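PDB 5WLH: LbaCas13a H328A (C2c2) from Lachnospiraceae bacterium NK4A179, which is an RNA-guided CRISPR nuclease that binds its pre-crRNA and probably cleaves target RNA with its HEPN domains. Local coordinates for residues G198-L203 with L209-P214. Numbering follows the deposited sequence.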
loop_
_atom_site.group_PDB
_atom_site.type_symbol
_atom_site.label_atom_id
_atom_site.label_comp_id
_atom_site.label_asym_id
_atom_site.label_seq_id
_atom_site.Cartn_x
_atom_site.Cartn_y
_atom_site.Cartn_z
ATOM N N GLY A 198 -26.968 -30.469 14.464
ATOM C CA GLY A 198 -26.954 -31.912 14.294
ATOM C C GLY A 198 -25.814 -32.561 15.056
ATOM O O GLY A 198 -25.986 -33.604 15.701
ATOM N N LEU A 199 -24.638 -31.937 15.016
ATOM C CA LEU A 199 -23.497 -32.492 15.731
ATOM C C LEU A 199 -23.717 -32.444 17.235
ATOM O O LEU A 199 -23.434 -33.418 17.942
ATOM C CB LEU A 199 -22.235 -31.721 15.353
ATOM C CG LEU A 199 -20.970 -32.100 16.106
ATOM C CD1 LEU A 199 -20.744 -33.615 16.042
ATOM C CD2 LEU A 199 -19.812 -31.348 15.473
ATOM N N LYS A 200 -24.214 -31.316 17.741
ATOM C CA LYS A 200 -24.483 -31.226 19.169
ATOM C C LYS A 200 -25.464 -32.305 19.615
ATOM O O LYS A 200 -25.256 -32.959 20.642
ATOM C CB LYS A 200 -25.025 -29.848 19.522
ATOM C CG LYS A 200 -25.538 -29.804 20.954
ATOM C CD LYS A 200 -25.384 -28.453 21.582
ATOM C CE LYS A 200 -25.628 -28.551 23.082
ATOM N NZ LYS A 200 -25.687 -27.199 23.678
ATOM N N LYS A 201 -26.532 -32.506 18.848
ATOM C CA LYS A 201 -27.525 -33.521 19.187
ATOM C C LYS A 201 -26.897 -34.904 19.206
ATOM O O LYS A 201 -27.150 -35.704 20.117
ATOM C CB LYS A 201 -28.668 -33.466 18.174
ATOM C CG LYS A 201 -29.782 -34.486 18.356
ATOM C CD LYS A 201 -31.057 -33.967 17.661
ATOM C CE LYS A 201 -32.216 -34.963 17.753
ATOM N NZ LYS A 201 -33.390 -34.519 16.924
ATOM N N LEU A 202 -26.057 -35.186 18.212
ATOM C CA LEU A 202 -25.338 -36.451 18.162
ATOM C C LEU A 202 -24.431 -36.624 19.375
ATOM O O LEU A 202 -24.397 -37.701 19.982
ATOM C CB LEU A 202 -24.526 -36.510 16.873
ATOM C CG LEU A 202 -23.464 -37.592 16.742
ATOM C CD1 LEU A 202 -24.137 -38.906 16.623
ATOM C CD2 LEU A 202 -22.614 -37.324 15.506
ATOM N N LEU A 203 -23.693 -35.576 19.749
ATOM C CA LEU A 203 -22.767 -35.694 20.875
ATOM C C LEU A 203 -23.510 -35.844 22.195
ATOM O O LEU A 203 -23.051 -36.556 23.097
ATOM C CB LEU A 203 -21.842 -34.480 20.928
ATOM C CG LEU A 203 -20.799 -34.469 19.811
ATOM C CD1 LEU A 203 -20.118 -33.108 19.741
ATOM C CD2 LEU A 203 -19.785 -35.580 20.056
ATOM N N LEU A 209 -26.608 -37.638 27.539
ATOM C CA LEU A 209 -27.055 -36.423 28.200
ATOM C C LEU A 209 -28.412 -36.030 27.642
ATOM O O LEU A 209 -28.580 -36.012 26.416
ATOM C CB LEU A 209 -26.044 -35.281 27.998
ATOM C CG LEU A 209 -24.607 -35.586 28.462
ATOM C CD1 LEU A 209 -23.658 -34.433 28.147
ATOM C CD2 LEU A 209 -24.573 -35.919 29.964
ATOM N N PRO A 210 -29.407 -35.755 28.485
ATOM C CA PRO A 210 -30.726 -35.394 27.953
ATOM C C PRO A 210 -30.629 -34.140 27.105
ATOM O O PRO A 210 -30.001 -33.151 27.491
ATOM C CB PRO A 210 -31.570 -35.171 29.213
ATOM C CG PRO A 210 -30.904 -36.013 30.248
ATOM C CD PRO A 210 -29.428 -35.880 29.951
ATOM N N TYR A 211 -31.251 -34.202 25.933
ATOM C CA TYR A 211 -31.152 -33.120 24.975
ATOM C C TYR A 211 -32.326 -33.197 24.020
ATOM O O TYR A 211 -32.704 -34.283 23.573
ATOM C CB TYR A 211 -29.839 -33.197 24.199
ATOM C CG TYR A 211 -29.612 -31.998 23.337
ATOM C CD1 TYR A 211 -29.329 -30.766 23.903
ATOM C CD2 TYR A 211 -29.661 -32.095 21.959
ATOM C CE1 TYR A 211 -29.105 -29.658 23.121
ATOM C CE2 TYR A 211 -29.437 -30.982 21.161
ATOM C CZ TYR A 211 -29.157 -29.773 21.754
ATOM O OH TYR A 211 -28.958 -28.657 20.986
ATOM N N SER A 212 -32.875 -32.037 23.686
ATOM C CA SER A 212 -33.938 -31.971 22.703
ATOM C C SER A 212 -33.608 -30.893 21.688
ATOM O O SER A 212 -33.266 -29.766 22.059
ATOM C CB SER A 212 -35.292 -31.712 23.377
ATOM O OG SER A 212 -35.652 -32.852 24.143
ATOM N N ASP A 213 -33.634 -31.283 20.417
ATOM C CA ASP A 213 -33.641 -30.355 19.285
ATOM C C ASP A 213 -34.506 -31.002 18.211
ATOM O O ASP A 213 -34.004 -31.572 17.236
ATOM C CB ASP A 213 -32.221 -30.066 18.783
ATOM C CG ASP A 213 -32.154 -28.808 17.936
ATOM O OD1 ASP A 213 -33.226 -28.339 17.495
ATOM O OD2 ASP A 213 -31.037 -28.290 17.708
ATOM N N PRO A 214 -35.833 -30.946 18.373
ATOM C CA PRO A 214 -36.717 -31.774 17.530
ATOM C C PRO A 214 -36.687 -31.430 16.042
ATOM O O PRO A 214 -36.908 -32.324 15.220
ATOM C CB PRO A 214 -38.113 -31.539 18.142
ATOM C CG PRO A 214 -37.973 -30.301 19.026
ATOM C CD PRO A 214 -36.548 -30.264 19.470
#
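Tyr211 lies against the side chain of Lys200 and the backbone of Lys201, where the loop linking helices 193-206 and 218-230 folds back along the first helix, a local helix-loop-helix connection at the protein surface. The tight part is the ring, flat and broad enough to meet both lysines. Tyr211 CE2 lies 3.7 Å from Lys201 CA, while the aliphatic chain of Lys200 crosses the ring at about a right angle, Lys200 CE standing 3.6 Å from Tyr211 CE1. A lysine suits position 200 because its methylenes pack on the ring while its ammonium group reaches Asp179 and Glu175 in salt bridges. CG anti to the backbone N (chi1 -172°) sets the tyrosine ring between these contacts. An alanine here would probably leave the Lys200 methylenes and Lys201 CA without their aromatic cover and open a gap between loop and helix. The looser side is polar and partly exposed: Asp213 OD1 is in a salt bridge with Arg197, and Lys201, extended beyond CG, is long enough to span to the loop backbone. Its NZ also bonds Ile216 O, and Lys201 NZ donates a hydrogen bond of 3.0 Å to Asp213 O from above the carbonyl plane, 52° out of it.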